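Local coordinates for protein Ala-tRNApro hydrolase ProX (Aeropyrum pernix, PDB 1WDV) that probably hydrolyses mischarged alanyl-tRNA(Pro) as a free-standing trans-editing partner of prolyl-tRNA synthetase, at residues V43-V48 and V98-L103. Numbering follows the deposited sequence.
Sequences VKTLIV and VPPVAL
Residues 43-48 form an extended strand, and residues 98-103 a loop that meets it near its middle. The backbones come closest at Thr45 and Pro100, whose CA atoms are 6.0 Å apart. No ladder of backbone bonds joins them. Instead a water bridges the chains: Thr45 N donates to it over 3.2 Å, and it donates to Val98 O over 2.8 Å.

Thr45 is the centre of the contact. Its CB points toward the loop, and chi1 of -58° sets OG1 beside its own backbone N and CG2 anti to that N. Thr45 OG1 lies 3.2 Å from Val98 O, so this carbonyl receives the water and is also approached by the hydroxyl. The hydroxyl sits beside the ring of Pro100 as well, with Thr45 OG1 3.9 Å from Pro100 CB. The methyl turns the other way, and Thr45 CG2 touches Val98 CG1 at 3.7 Å. It also packs against Pro99 O. The two side chains meet at a slant, methyl to methyl. Val98 CG1 is anti to its backbone N, which carries it to the Thr45 methyl and, more loosely, to Ile47 CD1 at 4.3 Å. An alanine here in place of Thr45 would lose OG1 and CG2 and would probably loosen the packing against Val98 CG1 and Pro99 O.

Val87 of helix 84-91 touches both Ile47 and Val98, extending this apolar patch. On the strand's sheet neighbour 55-61, Ile60 and Val58 pair with Lys44 and Leu46 through the backbone. The contact is buried near the centre of the chain. It joins the loop before strand 108-112 to strand 43-50 of the mixed sheet in the aminoacyl-tRNA editing domain.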
ATOM      1  N   VAL A  43       1.960  -0.008  -6.876  1.00  7.10           N
ATOM      2  CA  VAL A  43       1.749   0.900  -5.761  1.00  6.73           C
ATOM      3  C   VAL A  43       2.447   0.456  -4.499  1.00  9.27           C
ATOM      4  O   VAL A  43       2.565  -0.735  -4.232  1.00 11.08           O
ATOM      5  CB  VAL A  43       0.246   1.086  -5.463  1.00  6.68           C
ATOM      6  CG1 VAL A  43      -0.430   1.736  -6.652  1.00  9.85           C
ATOM      7  CG2 VAL A  43      -0.414  -0.275  -5.192  1.00  8.79           C
ATOM      8  N   LYS A  44       2.927   1.427  -3.732  1.00 10.36           N
ATOM      9  CA  LYS A  44       3.585   1.064  -2.491  1.00 11.53           C
ATOM     10  C   LYS A  44       2.723   1.481  -1.320  1.00  8.89           C
ATOM     11  O   LYS A  44       2.055   2.505  -1.385  1.00 11.01           O
ATOM     12  CB  LYS A  44       4.967   1.704  -2.418  1.00 16.15           C
ATOM     13  CG  LYS A  44       5.038   3.126  -2.872  1.00 20.76           C
ATOM     14  CD  LYS A  44       6.396   3.377  -3.536  1.00 23.19           C
ATOM     15  CE  LYS A  44       6.628   4.844  -3.882  1.00 18.22           C
ATOM     16  NZ  LYS A  44       8.059   5.085  -4.259  1.00 23.99           N
ATOM     17  N   THR A  45       2.703   0.629  -0.294  1.00 11.29           N
ATOM     18  CA  THR A  45       1.975   0.864   0.948  1.00  9.32           C
ATOM     19  C   THR A  45       3.040   1.370   1.893  1.00  9.17           C
ATOM     20  O   THR A  45       3.868   0.591   2.360  1.00 10.95           O
ATOM     21  CB  THR A  45       1.406  -0.448   1.548  1.00 11.37           C
ATOM     22  OG1 THR A  45       0.539  -1.086   0.598  1.00 13.93           O
ATOM     23  CG2 THR A  45       0.577  -0.158   2.776  1.00 11.18           C
ATOM     24  N   LEU A  46       3.040   2.665   2.150  1.00  7.40           N
ATOM     25  CA  LEU A  46       4.030   3.258   3.035  1.00  6.83           C
ATOM     26  C   LEU A  46       3.492   3.433   4.430  1.00  6.91           C
ATOM     27  O   LEU A  46       2.418   3.992   4.611  1.00 11.43           O
ATOM     28  CB  LEU A  46       4.441   4.641   2.519  1.00  9.19           C
ATOM     29  CG  LEU A  46       4.970   4.659   1.086  1.00 11.42           C
ATOM     30  CD1 LEU A  46       5.223   6.132   0.661  1.00 14.81           C
ATOM     31  CD2 LEU A  46       6.233   3.810   1.000  1.00 15.46           C
ATOM     32  N   ILE A  47       4.238   2.986   5.435  1.00  5.55           N
ATOM     33  CA  ILE A  47       3.750   3.182   6.801  1.00  5.87           C
ATOM     34  C   ILE A  47       4.241   4.534   7.315  1.00  8.30           C
ATOM     35  O   ILE A  47       5.447   4.864   7.254  1.00  7.29           O
ATOM     36  CB  ILE A  47       4.228   2.042   7.722  1.00  6.79           C
ATOM     37  CG1 ILE A  47       3.754   0.693   7.166  1.00  7.43           C
ATOM     38  CG2 ILE A  47       3.712   2.246   9.140  1.00  9.03           C
ATOM     39  CD1 ILE A  47       2.210   0.538   7.039  1.00  9.84           C
ATOM     40  N   VAL A  48       3.299   5.327   7.831  1.00  7.27           N
ATOM     41  CA  VAL A  48       3.607   6.661   8.338  1.00  6.26           C
ATOM     42  C   VAL A  48       3.190   6.725   9.808  1.00  8.49           C
ATOM     43  O   VAL A  48       2.147   6.178  10.187  1.00  8.15           O
ATOM     44  CB  VAL A  48       2.840   7.710   7.502  1.00  8.37           C
ATOM     45  CG1 VAL A  48       3.028   9.121   8.058  1.00 10.14           C
ATOM     46  CG2 VAL A  48       3.366   7.656   6.055  1.00  8.03           C
ATOM     47  N   VAL A  98       4.410  -5.280   2.053  1.00  9.83           N
ATOM     48  CA  VAL A  98       3.326  -4.736   2.889  1.00  8.72           C
ATOM     49  C   VAL A  98       2.058  -4.556   2.075  1.00  7.01           C
ATOM     50  O   VAL A  98       2.056  -3.806   1.113  1.00  8.24           O
ATOM     51  CB  VAL A  98       3.733  -3.381   3.500  1.00  9.86           C
ATOM     52  CG1 VAL A  98       2.624  -2.812   4.412  1.00 11.70           C
ATOM     53  CG2 VAL A  98       5.007  -3.574   4.341  1.00 12.92           C
ATOM     54  N   PRO A  99       0.977  -5.258   2.436  1.00  7.63           N
ATOM     55  CA  PRO A  99      -0.296  -5.152   1.718  1.00  8.31           C
ATOM     56  C   PRO A  99      -1.122  -3.965   2.209  1.00  9.69           C
ATOM     57  O   PRO A  99      -0.884  -3.439   3.286  1.00  7.06           O
ATOM     58  CB  PRO A  99      -0.978  -6.475   2.026  1.00  8.36           C
ATOM     59  CG  PRO A  99      -0.542  -6.702   3.502  1.00  9.19           C
ATOM     60  CD  PRO A  99       0.903  -6.245   3.534  1.00 10.32           C
ATOM     61  N   PRO A 100      -2.124  -3.535   1.414  1.00  8.66           N
ATOM     62  CA  PRO A 100      -2.982  -2.411   1.804  1.00  9.32           C
ATOM     63  C   PRO A 100      -4.218  -2.888   2.581  1.00  9.33           C
ATOM     64  O   PRO A 100      -5.072  -2.093   2.983  1.00 11.52           O
ATOM     65  CB  PRO A 100      -3.339  -1.782   0.447  1.00  7.53           C
ATOM     66  CG  PRO A 100      -3.468  -2.981  -0.431  1.00  9.62           C
ATOM     67  CD  PRO A 100      -2.267  -3.841  -0.028  1.00  8.29           C
ATOM     68  N   VAL A 101      -4.316  -4.196   2.790  1.00  8.48           N
ATOM     69  CA  VAL A 101      -5.423  -4.780   3.537  1.00  9.74           C
ATOM     70  C   VAL A 101      -4.863  -5.854   4.460  1.00 10.39           C
ATOM     71  O   VAL A 101      -3.692  -6.251   4.332  1.00  7.61           O
ATOM     72  CB  VAL A 101      -6.469  -5.437   2.597  1.00  8.91           C
ATOM     73  CG1 VAL A 101      -7.092  -4.386   1.692  1.00  8.79           C
ATOM     74  CG2 VAL A 101      -5.825  -6.562   1.766  1.00  9.02           C
ATOM     75  N   ALA A 102      -5.698  -6.312   5.390  1.00  9.78           N
ATOM     76  CA  ALA A 102      -5.303  -7.347   6.346  1.00 11.32           C
ATOM     77  C   ALA A 102      -4.135  -6.921   7.251  1.00  9.76           C
ATOM     78  O   ALA A 102      -3.299  -7.751   7.688  1.00 10.36           O
ATOM     79  CB  ALA A 102      -4.979  -8.651   5.603  1.00 11.94           C
ATOM     80  N   LEU A 103      -4.100  -5.625   7.560  1.00 10.60           N
ATOM     81  CA  LEU A 103      -3.110  -5.065   8.479  1.00  7.78           C
ATOM     82  C   LEU A 103      -3.784  -4.977   9.866  1.00  7.90           C
ATOM     83  O   LEU A 103      -5.029  -5.143   9.969  1.00  9.04           O
ATOM     84  CB  LEU A 103      -2.739  -3.635   8.041  1.00  8.67           C
ATOM     85  CG  LEU A 103      -2.085  -3.458   6.671  1.00 11.28           C
ATOM     86  CD1 LEU A 103      -2.066  -1.977   6.309  1.00 13.88           C
ATOM     87  CD2 LEU A 103      -0.665  -4.054   6.724  1.00 10.09           C
TER
HETATM   88  O   HOH W   1       3.820  -2.306  -0.547  1.00 15.84           O